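PDB 2ZZJ: glucuronan lyase A from Trichoderma reesei, which is an endo-acting lyase of polysaccharide lyase family 20 that probably cleaves beta-1,4-linked glucuronan and binds a calcium ion. Local coordinates for residues Q42-T45 / R51-S54; I93-G98 / D104-S109; S121-G126 / H178-V183; N202-H205 / H209-G212. One frame throughout, in Å; residues are numbered along the deposited sequence.

Contact 1: Q42-T45 / R51-S54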
loop_
_atom_site.group_PDB
_atom_site.type_symbol
_atom_site.label_atom_id
_atom_site.label_comp_id
_atom_site.label_asym_id
_atom_site.label_seq_id
_atom_site.Cartn_x
_atom_site.Cartn_y
_atom_site.Cartn_z
ATOM N N GLN A 42 -11.039 10.068 2.944
ATOM C CA GLN A 42 -12.104 9.177 3.399
ATOM C C GLN A 42 -12.837 9.808 4.582
ATOM O O GLN A 42 -12.249 10.581 5.346
ATOM C CB GLN A 42 -11.577 7.795 3.792
ATOM C CG GLN A 42 -11.539 6.790 2.617
ATOM C CD GLN A 42 -12.975 6.443 2.171
ATOM O OE1 GLN A 42 -13.928 6.642 2.941
ATOM N NE2 GLN A 42 -13.131 5.942 0.939
ATOM N N THR A 43 -14.122 9.497 4.718
ATOM C CA THR A 43 -14.960 10.138 5.739
ATOM C C THR A 43 -15.720 9.061 6.473
ATOM O O THR A 43 -16.420 8.241 5.852
ATOM C CB THR A 43 -15.971 11.149 5.111
ATOM O OG1 THR A 43 -15.270 12.186 4.419
ATOM C CG2 THR A 43 -16.869 11.792 6.198
ATOM N N TYR A 44 -15.571 9.029 7.789
ATOM C CA TYR A 44 -16.240 8.013 8.592
ATOM C C TYR A 44 -17.734 8.362 8.600
ATOM O O TYR A 44 -18.076 9.539 8.693
ATOM C CB TYR A 44 -15.704 8.004 10.039
ATOM C CG TYR A 44 -16.285 6.872 10.872
ATOM C CD1 TYR A 44 -15.979 5.538 10.592
ATOM C CD2 TYR A 44 -17.176 7.137 11.931
ATOM C CE1 TYR A 44 -16.532 4.493 11.346
ATOM C CE2 TYR A 44 -17.735 6.100 12.686
ATOM C CZ TYR A 44 -17.426 4.794 12.393
ATOM O OH TYR A 44 -17.971 3.765 13.140
ATOM N N THR A 45 -18.591 7.344 8.489
ATOM C CA THR A 45 -20.067 7.547 8.449
ATOM C C THR A 45 -20.698 6.488 9.359
ATOM O O THR A 45 -20.811 5.314 8.990
ATOM C CB THR A 45 -20.655 7.438 7.006
ATOM O OG1 THR A 45 -20.350 6.145 6.477
ATOM C CG2 THR A 45 -20.085 8.497 6.066
ATOM N N ARG A 51 -16.805 -0.793 3.376
ATOM C CA ARG A 51 -15.374 -0.483 3.536
ATOM C C ARG A 51 -15.039 0.900 3.020
ATOM O O ARG A 51 -15.888 1.576 2.446
ATOM C CB ARG A 51 -14.493 -1.592 2.931
ATOM C CG ARG A 51 -14.518 -2.860 3.771
ATOM C CD ARG A 51 -13.636 -3.959 3.236
ATOM N NE ARG A 51 -13.663 -5.187 4.052
ATOM C CZ ARG A 51 -14.595 -6.138 3.948
ATOM N NH1 ARG A 51 -15.581 -6.010 3.063
ATOM N NH2 ARG A 51 -14.538 -7.233 4.709
ATOM N N TYR A 52 -13.804 1.346 3.274
ATOM C CA TYR A 52 -13.456 2.741 3.118
ATOM C C TYR A 52 -12.154 2.858 2.316
ATOM O O TYR A 52 -11.135 3.331 2.831
ATOM C CB TYR A 52 -13.243 3.346 4.503
ATOM C CG TYR A 52 -14.490 3.571 5.361
ATOM C CD1 TYR A 52 -15.228 4.748 5.258
ATOM C CD2 TYR A 52 -14.869 2.630 6.345
ATOM C CE1 TYR A 52 -16.367 4.979 6.093
ATOM C CE2 TYR A 52 -15.990 2.859 7.181
ATOM C CZ TYR A 52 -16.717 4.026 7.039
ATOM O OH TYR A 52 -17.805 4.256 7.877
ATOM N N HIS A 53 -12.197 2.423 1.058
ATOM C CA HIS A 53 -11.034 2.506 0.154
ATOM C C HIS A 53 -11.114 3.761 -0.689
ATOM O O HIS A 53 -12.117 4.001 -1.376
ATOM C CB HIS A 53 -11.050 1.367 -0.864
ATOM C CG HIS A 53 -10.883 0.003 -0.298
ATOM N ND1 HIS A 53 -11.953 -0.763 0.118
ATOM C CD2 HIS A 53 -9.787 -0.782 -0.180
ATOM C CE1 HIS A 53 -11.519 -1.949 0.491
ATOM N NE2 HIS A 53 -10.210 -1.989 0.318
ATOM N N SER A 54 -10.050 4.554 -0.688
ATOM C CA SER A 54 -9.878 5.601 -1.715
ATOM C C SER A 54 -8.508 5.331 -2.359
ATOM O O SER A 54 -7.482 5.712 -1.803
ATOM C CB SER A 54 -9.927 6.999 -1.112
ATOM O OG SER A 54 -11.236 7.377 -0.743
#

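Contact 2: I93-G98 / D104-S109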
loop_
_atom_site.group_PDB
_atom_site.type_symbol
_atom_site.label_atom_id
_atom_site.label_comp_id
_atom_site.label_asym_id
_atom_site.label_seq_id
_atom_site.Cartn_x
_atom_site.Cartn_y
_atom_site.Cartn_z
ATOM N N ILE A 93 -2.582 -6.787 -3.903
ATOM C CA ILE A 93 -3.795 -7.580 -3.747
ATOM C C ILE A 93 -4.185 -8.279 -5.051
ATOM O O ILE A 93 -4.193 -7.666 -6.146
ATOM C CB ILE A 93 -4.951 -6.705 -3.153
ATOM C CG1 ILE A 93 -6.226 -7.539 -2.871
ATOM C CG2 ILE A 93 -5.233 -5.459 -4.041
ATOM C CD1 ILE A 93 -7.312 -6.715 -2.232
ATOM N N ALA A 94 -4.524 -9.569 -4.919
ATOM C CA ALA A 94 -4.970 -10.383 -6.055
ATOM C C ALA A 94 -6.367 -10.927 -5.799
ATOM O O ALA A 94 -6.700 -11.276 -4.667
ATOM C CB ALA A 94 -4.047 -11.535 -6.261
ATOM N N ASN A 95 -7.156 -11.011 -6.858
ATOM C CA ASN A 95 -8.379 -11.788 -6.835
ATOM C C ASN A 95 -8.034 -13.186 -7.318
ATOM O O ASN A 95 -7.448 -13.366 -8.404
ATOM C CB ASN A 95 -9.451 -11.153 -7.715
ATOM C CG ASN A 95 -10.797 -11.863 -7.600
ATOM O OD1 ASN A 95 -11.119 -12.452 -6.568
ATOM N ND2 ASN A 95 -11.584 -11.792 -8.649
ATOM N N ARG A 96 -8.356 -14.165 -6.477
ATOM C CA ARG A 96 -7.963 -15.533 -6.690
ATOM C C ARG A 96 -9.226 -16.411 -6.679
ATOM O O ARG A 96 -9.369 -17.262 -5.785
ATOM C CB ARG A 96 -7.025 -15.949 -5.568
ATOM C CG ARG A 96 -5.702 -15.240 -5.596
ATOM C CD ARG A 96 -4.939 -15.440 -4.336
ATOM N NE ARG A 96 -4.297 -16.748 -4.225
ATOM C CZ ARG A 96 -4.565 -17.627 -3.256
ATOM N NH1 ARG A 96 -5.469 -17.330 -2.323
ATOM N NH2 ARG A 96 -3.907 -18.790 -3.205
ATOM N N PRO A 97 -10.119 -16.230 -7.684
ATOM C CA PRO A 97 -11.475 -16.818 -7.643
ATOM C C PRO A 97 -11.402 -18.351 -7.660
ATOM O O PRO A 97 -10.696 -18.929 -8.506
ATOM C CB PRO A 97 -12.148 -16.288 -8.912
ATOM C CG PRO A 97 -11.229 -15.217 -9.465
ATOM C CD PRO A 97 -9.863 -15.544 -8.964
ATOM N N GLY A 98 -12.086 -18.973 -6.690
ATOM C CA GLY A 98 -12.054 -20.415 -6.483
ATOM C C GLY A 98 -11.033 -20.902 -5.468
ATOM O O GLY A 98 -10.908 -22.119 -5.260
ATOM N N ASP A 104 -14.000 -14.040 1.064
ATOM C CA ASP A 104 -14.067 -13.918 -0.402
ATOM C C ASP A 104 -12.729 -14.344 -0.987
ATOM O O ASP A 104 -11.890 -14.908 -0.271
ATOM C CB ASP A 104 -14.480 -12.518 -0.862
ATOM C CG ASP A 104 -13.440 -11.453 -0.536
ATOM O OD1 ASP A 104 -12.251 -11.796 -0.332
ATOM O OD2 ASP A 104 -13.823 -10.264 -0.506
ATOM N N ASP A 105 -12.520 -14.108 -2.278
ATOM C CA ASP A 105 -11.311 -14.647 -2.893
ATOM C C ASP A 105 -10.232 -13.601 -3.134
ATOM O O ASP A 105 -9.179 -13.929 -3.688
ATOM C CB ASP A 105 -11.615 -15.446 -4.175
ATOM C CG ASP A 105 -12.154 -16.864 -3.892
ATOM O OD1 ASP A 105 -13.085 -17.262 -4.625
ATOM O OD2 ASP A 105 -11.648 -17.579 -2.980
ATOM N N TRP A 106 -10.493 -12.370 -2.697
ATOM C CA TRP A 106 -9.475 -11.310 -2.735
ATOM C C TRP A 106 -8.542 -11.514 -1.574
ATOM O O TRP A 106 -9.003 -11.644 -0.436
ATOM C CB TRP A 106 -10.120 -9.946 -2.603
ATOM C CG TRP A 106 -10.848 -9.530 -3.797
ATOM C CD1 TRP A 106 -12.170 -9.759 -4.073
ATOM C CD2 TRP A 106 -10.321 -8.813 -4.918
ATOM N NE1 TRP A 106 -12.498 -9.227 -5.302
ATOM C CE2 TRP A 106 -11.383 -8.634 -5.839
ATOM C CE3 TRP A 106 -9.047 -8.310 -5.244
ATOM C CZ2 TRP A 106 -11.216 -7.963 -7.057
ATOM C CZ3 TRP A 106 -8.885 -7.640 -6.445
ATOM C CH2 TRP A 106 -9.965 -7.473 -7.342
ATOM N N MET A 107 -7.242 -11.571 -1.846
ATOM C CA MET A 107 -6.262 -11.698 -0.789
ATOM C C MET A 107 -5.209 -10.614 -0.925
ATOM O O MET A 107 -4.424 -10.637 -1.883
ATOM C CB MET A 107 -5.564 -13.051 -0.817
ATOM C CG MET A 107 -4.886 -13.391 0.462
ATOM S SD MET A 107 -3.489 -14.460 0.289
ATOM C CE MET A 107 -2.204 -13.332 -0.298
ATOM N N PRO A 108 -5.191 -9.661 0.019
ATOM C CA PRO A 108 -4.012 -8.774 0.036
ATOM C C PRO A 108 -2.799 -9.525 0.525
ATOM O O PRO A 108 -2.893 -10.344 1.462
ATOM C CB PRO A 108 -4.389 -7.674 1.047
ATOM C CG PRO A 108 -5.489 -8.288 1.938
ATOM C CD PRO A 108 -6.194 -9.329 1.056
ATOM N N SER A 109 -1.649 -9.256 -0.075
ATOM C CA SER A 109 -0.416 -9.806 0.455
ATOM C C SER A 109 0.328 -8.750 1.265
ATOM O O SER A 109 0.023 -8.503 2.454
ATOM C CB SER A 109 0.462 -10.407 -0.658
ATOM O OG SER A 109 0.747 -9.488 -1.710
HETATM O O HOH W 1 -13.401 -13.088 -5.179
HETATM O O HOH W 2 -7.738 -15.710 -1.913
#

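Contact 3: S121-G126 / H178-V183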
loop_
_atom_site.group_PDB
_atom_site.type_symbol
_atom_site.label_atom_id
_atom_site.label_comp_id
_atom_site.label_asym_id
_atom_site.label_seq_id
_atom_site.Cartn_x
_atom_site.Cartn_y
_atom_site.Cartn_z
ATOM N N SER A 121 4.640 -2.653 7.869
ATOM C CA SER A 121 4.368 -3.421 6.656
ATOM C C SER A 121 4.274 -4.880 7.010
ATOM O O SER A 121 4.371 -5.233 8.194
ATOM C CB SER A 121 5.397 -3.170 5.537
ATOM O OG SER A 121 4.921 -3.721 4.300
ATOM N N ARG A 122 4.057 -5.719 6.007
ATOM C CA ARG A 122 3.968 -7.162 6.229
ATOM C C ARG A 122 4.177 -7.859 4.921
ATOM O O ARG A 122 4.132 -7.224 3.877
ATOM C CB ARG A 122 2.570 -7.513 6.732
ATOM C CG ARG A 122 1.509 -7.348 5.700
ATOM C CD ARG A 122 0.115 -7.599 6.242
ATOM N NE ARG A 122 -0.713 -8.176 5.200
ATOM C CZ ARG A 122 -1.907 -8.729 5.404
ATOM N NH1 ARG A 122 -2.590 -9.229 4.389
ATOM N NH2 ARG A 122 -2.425 -8.788 6.635
ATOM N N TYR A 123 4.434 -9.165 4.971
ATOM C CA TYR A 123 4.292 -9.998 3.802
ATOM C C TYR A 123 3.553 -11.252 4.255
ATOM O O TYR A 123 3.459 -11.522 5.470
ATOM C CB TYR A 123 5.645 -10.343 3.174
ATOM C CG TYR A 123 6.684 -10.925 4.125
ATOM C CD1 TYR A 123 6.795 -12.317 4.332
ATOM C CD2 TYR A 123 7.553 -10.105 4.804
ATOM C CE1 TYR A 123 7.767 -12.856 5.216
ATOM C CE2 TYR A 123 8.519 -10.622 5.684
ATOM C CZ TYR A 123 8.622 -12.012 5.887
ATOM O OH TYR A 123 9.598 -12.502 6.775
ATOM N N VAL A 124 3.032 -11.986 3.278
ATOM C CA VAL A 124 2.242 -13.194 3.499
ATOM C C VAL A 124 2.890 -14.353 2.762
ATOM O O VAL A 124 3.335 -14.206 1.625
ATOM C CB VAL A 124 0.786 -12.972 3.011
ATOM C CG1 VAL A 124 -0.066 -14.193 3.204
ATOM C CG2 VAL A 124 0.158 -11.819 3.791
ATOM N N ASN A 125 2.955 -15.515 3.408
ATOM C CA ASN A 125 3.397 -16.719 2.711
ATOM C C ASN A 125 2.576 -17.918 3.185
ATOM O O ASN A 125 1.846 -17.841 4.183
ATOM C CB ASN A 125 4.904 -16.954 2.897
ATOM C CG ASN A 125 5.291 -17.078 4.347
ATOM O OD1 ASN A 125 4.586 -17.722 5.128
ATOM N ND2 ASN A 125 6.418 -16.478 4.727
ATOM N N GLY A 126 2.708 -19.022 2.465
ATOM C CA GLY A 126 1.834 -20.156 2.664
ATOM C C GLY A 126 1.103 -20.431 1.371
ATOM O O GLY A 126 1.602 -20.117 0.300
ATOM N N HIS A 178 14.685 -1.365 6.599
ATOM C CA HIS A 178 14.413 -2.758 6.832
ATOM C C HIS A 178 15.027 -3.593 5.744
ATOM O O HIS A 178 14.940 -3.254 4.577
ATOM C CB HIS A 178 12.900 -3.028 6.888
ATOM C CG HIS A 178 12.550 -4.408 7.359
ATOM N ND1 HIS A 178 12.571 -4.764 8.692
ATOM C CD2 HIS A 178 12.199 -5.526 6.679
ATOM C CE1 HIS A 178 12.226 -6.038 8.811
ATOM N NE2 HIS A 178 12.010 -6.526 7.606
ATOM N N GLU A 179 15.667 -4.699 6.111
ATOM C CA GLU A 179 16.006 -5.671 5.094
ATOM C C GLU A 179 16.050 -7.043 5.714
ATOM O O GLU A 179 16.501 -7.215 6.860
ATOM C CB GLU A 179 17.294 -5.292 4.348
ATOM C CG GLU A 179 18.545 -6.060 4.719
ATOM C CD GLU A 179 19.807 -5.273 4.464
ATOM O OE1 GLU A 179 20.393 -4.804 5.459
ATOM O OE2 GLU A 179 20.181 -5.090 3.289
ATOM N N GLU A 180 15.508 -7.997 4.995
ATOM C CA GLU A 180 15.624 -9.379 5.403
ATOM C C GLU A 180 15.700 -10.261 4.168
ATOM O O GLU A 180 15.137 -9.934 3.116
ATOM C CB GLU A 180 14.499 -9.776 6.363
ATOM C CG GLU A 180 13.130 -9.844 5.758
ATOM C CD GLU A 180 12.072 -10.091 6.821
ATOM O OE1 GLU A 180 11.920 -11.255 7.237
ATOM O OE2 GLU A 180 11.395 -9.133 7.247
ATOM N N TYR A 181 16.442 -11.369 4.295
ATOM C CA TYR A 181 16.775 -12.245 3.167
ATOM C C TYR A 181 16.317 -13.683 3.383
ATOM O O TYR A 181 15.974 -14.072 4.502
ATOM C CB TYR A 181 18.281 -12.210 2.920
ATOM C CG TYR A 181 18.734 -10.855 2.466
ATOM C CD1 TYR A 181 18.723 -10.509 1.106
ATOM C CD2 TYR A 181 19.106 -9.887 3.399
ATOM C CE1 TYR A 181 19.118 -9.229 0.691
ATOM C CE2 TYR A 181 19.489 -8.625 2.998
ATOM C CZ TYR A 181 19.488 -8.298 1.644
ATOM O OH TYR A 181 19.878 -7.027 1.269
ATOM N N ASN A 182 16.312 -14.460 2.310
ATOM C CA ASN A 182 15.972 -15.881 2.405
ATOM C C ASN A 182 14.667 -16.089 3.174
ATOM O O ASN A 182 14.612 -16.850 4.163
ATOM C CB ASN A 182 17.124 -16.670 3.068
ATOM C CG ASN A 182 18.460 -16.451 2.370
ATOM O OD1 ASN A 182 18.564 -16.576 1.149
ATOM N ND2 ASN A 182 19.483 -16.108 3.142
ATOM N N VAL A 183 13.630 -15.381 2.727
ATOM C CA VAL A 183 12.282 -15.505 3.284
ATOM C C VAL A 183 11.305 -15.700 2.152
ATOM O O VAL A 183 11.569 -15.271 1.012
ATOM C CB VAL A 183 11.847 -14.260 4.118
ATOM C CG1 VAL A 183 12.478 -14.265 5.478
ATOM C CG2 VAL A 183 12.146 -12.941 3.368
#

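Contact 4: N202-H205 / H209-G212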
loop_
_atom_site.group_PDB
_atom_site.type_symbol
_atom_site.label_atom_id
_atom_site.label_comp_id
_atom_site.label_asym_id
_atom_site.label_seq_id
_atom_site.Cartn_x
_atom_site.Cartn_y
_atom_site.Cartn_z
ATOM N N ASN A 202 -9.012 0.853 6.974
ATOM C CA ASN A 202 -9.496 -0.512 7.193
ATOM C C ASN A 202 -10.007 -0.806 8.623
ATOM O O ASN A 202 -10.969 -1.568 8.829
ATOM C CB ASN A 202 -8.482 -1.567 6.718
ATOM C CG ASN A 202 -7.089 -1.399 7.308
ATOM O OD1 ASN A 202 -6.683 -0.325 7.717
ATOM N ND2 ASN A 202 -6.321 -2.471 7.273
ATOM N N SER A 203 -9.370 -0.192 9.611
ATOM C CA SER A 203 -9.774 -0.407 11.003
ATOM C C SER A 203 -11.168 0.130 11.307
ATOM O O SER A 203 -11.832 -0.384 12.236
ATOM C CB SER A 203 -8.756 0.196 11.967
ATOM O OG SER A 203 -7.590 -0.608 12.029
ATOM N N TRP A 204 -11.611 1.152 10.560
ATOM C CA TRP A 204 -12.951 1.695 10.734
ATOM C C TRP A 204 -13.983 0.578 10.530
ATOM O O TRP A 204 -14.910 0.422 11.341
ATOM C CB TRP A 204 -13.239 2.845 9.752
ATOM C CG TRP A 204 -12.562 4.136 10.037
ATOM C CD1 TRP A 204 -11.805 4.451 11.152
ATOM C CD2 TRP A 204 -12.628 5.339 9.248
ATOM N NE1 TRP A 204 -11.392 5.763 11.079
ATOM C CE2 TRP A 204 -11.871 6.326 9.926
ATOM C CE3 TRP A 204 -13.219 5.669 8.015
ATOM C CZ2 TRP A 204 -11.689 7.615 9.420
ATOM C CZ3 TRP A 204 -13.044 6.962 7.513
ATOM C CH2 TRP A 204 -12.277 7.924 8.225
ATOM N N HIS A 205 -13.812 -0.211 9.472
ATOM C CA HIS A 205 -14.705 -1.342 9.223
ATOM C C HIS A 205 -14.368 -2.536 10.127
ATOM O O HIS A 205 -15.238 -3.042 10.827
ATOM C CB HIS A 205 -14.660 -1.748 7.747
ATOM C CG HIS A 205 -15.251 -3.094 7.482
ATOM N ND1 HIS A 205 -14.551 -4.266 7.682
ATOM C CD2 HIS A 205 -16.483 -3.455 7.049
ATOM C CE1 HIS A 205 -15.329 -5.291 7.377
ATOM N NE2 HIS A 205 -16.505 -4.825 6.994
ATOM N N HIS A 209 -15.864 0.565 14.716
ATOM C CA HIS A 209 -15.936 1.935 15.226
ATOM C C HIS A 209 -14.652 2.650 14.847
ATOM O O HIS A 209 -13.671 2.007 14.459
ATOM C CB HIS A 209 -16.057 1.953 16.765
ATOM C CG HIS A 209 -14.883 1.341 17.456
ATOM N ND1 HIS A 209 -14.725 -0.022 17.587
ATOM C CD2 HIS A 209 -13.774 1.900 17.990
ATOM C CE1 HIS A 209 -13.581 -0.277 18.194
ATOM N NE2 HIS A 209 -12.981 0.873 18.445
ATOM N N MET A 210 -14.684 3.974 15.003
ATOM C CA MET A 210 -13.546 4.835 14.806
ATOM C C MET A 210 -13.022 5.355 16.141
ATOM O O MET A 210 -13.783 5.865 16.961
ATOM C CB MET A 210 -13.952 6.009 13.936
ATOM C CG MET A 210 -12.924 7.108 13.931
ATOM S SD MET A 210 -13.443 8.623 13.135
ATOM C CE MET A 210 -14.667 9.265 14.269
ATOM N N THR A 211 -11.713 5.245 16.339
ATOM C CA THR A 211 -11.021 5.800 17.515
ATOM C C THR A 211 -10.652 7.254 17.238
ATOM O O THR A 211 -10.048 7.566 16.201
ATOM C CB THR A 211 -9.764 4.958 17.794
ATOM O OG1 THR A 211 -10.154 3.596 17.934
ATOM C CG2 THR A 211 -8.993 5.393 19.037
ATOM N N GLY A 212 -10.972 8.147 18.173
ATOM C CA GLY A 212 -10.653 9.559 18.007
ATOM C C GLY A 212 -11.732 10.363 17.316
ATOM O O GLY A 212 -12.874 9.895 17.196
#

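Contact 1: Q42-T45 / R51-S54
Gln42 and Tyr52 mark the closest approach of the two backbones, with CA atoms 6.6 Å apart. Residues 42-43 end one strand and residues 53-54 begin another. The bonds between segments 42-45 and 51-54 involve side-chain atoms. Tyr52 reaches across to residues 42-45. At its far end the hydroxyl takes a nearly straight hydrogen bond from the backbone of Thr45, N to OH 3.2 Å with 165° at the hydrogen. The CD1-CE1 edge of the ring runs past the first segment, where Gln42 OE1 lies in the ring plane 3.3 Å from Tyr52 CD1 and Thr43 O sits 3.3 Å from Tyr52 CE1. The Gln42 amide stands almost upright to that ring, at 84°. A bend at chi2 (-68°) folds its side chain back, bringing NE2 to 2.9 Å from Ser54 OG in a weak hydrogen bond; the main partner of NE2 is the carbonyl of Glu19, while Ser54 OG is also bonded to the carbonyl of Thr41. Tyr44 adds an apolar contact, its CD1 lying 3.9 Å from Tyr52 CZ. The two rings are nearly parallel but slid so far apart that they scarcely overlap, their centroids 5.9 Å from each other. Strands 37-43 and 53-63 belong to different sheets of the beta-jelly roll, so the contact bridges them beside a short connecting loop. Gln42 pairs with Arg217 of strand 216-227, Ser54 with Leu199 of strand 199-200, and Trp204 of helix 202-207 packs edge-to-face against both tyrosines.

Contact 2: I93-G98 / D104-S109
Asp105 O is gripped twice: Arg96 N donates to it at 2.9 Å, and a water that also accepts from Arg96 NH1 donates to it at 2.9 Å. The guanidinium reaches further, to a salt bridge with Asp189. The Asp105 carboxylate turns to the other end of the loop, where OD1 accepts from Gly98 N at 2.9 Å, met from well above the carboxylate plane, and OD2 holds Gly100 N. Deeper in the hairpin, Ala94 and Met107 form a hydrogen-bonded antiparallel pair, with Met107 N 2.9 Å from Ala94 O. Asn95 and Trp106 face each other in the next, non-hydrogen-bonded pair. With CG anti to the backbone N (chi1 -174°), Asn95 lays its amide nearly flat over the indole, planes 11° apart, and puts CB 3.5 Å above the centre of the six-membered ring. Ile93 CG1 approaches the edge of the same indole, 3.8 Å from Trp106 CE3. Replacing Trp106 with a serine would probably strip Asn95 of its CH-pi surface and leave its amide freer to turn. Backbone pairing thus fixes the register of this hairpin, while Asp105 ties down the loop that joins strands 86-95 and 106-115.

Contact 3: S121-G126 / H178-V183
Tyr123 and Glu180 reach for each other from opposite directions, and the phenol donates a hydrogen bond from OH to Glu180 OE1 at 2.7 Å. The hydroxyl comes in from above the carboxylate plane, 52° out of it, and the two flat groups stand nearly perpendicular. Glu180 CG lies between the backbone N and the carbonyl carbon (chi1 69°), and the extended chain beyond it carries the carboxylate across to the phenol. The second oxygen is turned to the ring edge: Glu180 OE2 lies in the plane of the tyrosine, 3.6 Å from CE2. Val183 closes on the phenol as well, with CG1 3.6 Å from Tyr123 OH. The chain corner at Asn182 turns the valine back toward the tyrosine.

Beyond this first shell, OE2 has partners of its own. His178, two residues earlier on the same strand, donates to it from NE2 at 2.7 Å and 172°; OE2 lies in the imidazole plane, and the donor arrives on its anti side. Arg140 adds a salt bridge to this oxygen, so the carboxylate is held through both oxygens and its rotation is fixed, and the nearby positive charge would be expected to favour its ionised form. The tyrosine is positioned too: Asn125 ND2, itself bonded to the carbonyl of Ala184, lies at the edge of its ring, and Phe168 meets that ring.

Strand 118-126 is flanked by strands 106-115 and 135-145 in one sheet of the jelly roll, whereas strand 175-183 pairs with strand 166-172 in the other. Tyr123 therefore spans the interior between the sheets, and Arg140 comes from strand 135-145 beside it.

Contact 4: N202-H205 / H209-G212
Trp204 lays the pyrrole end of its indole alongside the Met210 side chain, the two running side by side and pointing the same way. Met210 CG comes to 3.5 Å from Trp204 NE1, and CB lies 3.8 Å from Trp204 CD1. Because CG stands anti to the backbone N (chi1 167°) and the chain stays extended through chi2, the methionine follows the indole before it bends at chi3. Its sulfur ends oblique to the five-membered ring, SD 4.7 Å from the centroid and 41° off the ring normal, a Met-aromatic contact. NE1 is not left to the methionine alone, since it is hydrogen-bonded to Tyr87 OH.

The backbones approach at the same two residues, with CA of Trp204 and CA of Met210 5.2 Å apart. Segment 202-205 forms most of a short helix, residues 202-207, set in the connection that leaves strand 199-200 of one jelly-roll sheet and enters strand 216-227 of the other; segment 209-212 is the irregular chain just after it. The contact thus folds the outgoing chain back onto the helix it has left. Gln85 holds that chain from outside, its amide bonded to His209 O and Thr211 N, while Ser86 bonds to Asn202 OD1 through its hydroxyl and to Ser203 OG through its backbone N.

Apart from Met210, the indole meets the ring of Tyr87 at about 90°. With an alanine at Trp204, Met210 would probably lose the surface along which it lies, and Tyr87 OH would be left without its indole N-H partner. The bond from CA to CB of His209 points away from the helix, and ND1 makes a weak hydrogen bond with Asp207 O.

The four contacts follow one another along the chain, each closing before the next opens. Contacts 1 and 4 are nevertheless neighbours in space, their centres 10 Å apart: Trp204 packs against Tyr44 and Tyr52, joining helix 202-207 to the strand ends of 37-43 and 53-63. Contacts 2 and 3, with centres 19 Å apart, meet where Arg122 bonds to the carbonyl of Ser109, since strands 106-115 and 118-126 are adjacent in one sheet. Contacts 1 and 3 lie on opposite sides of the chain's centre, 29 Å between centres, and join the two sheets of the jelly roll, whereas contact 2 pairs strands within one sheet. All four lie away from the calcium site.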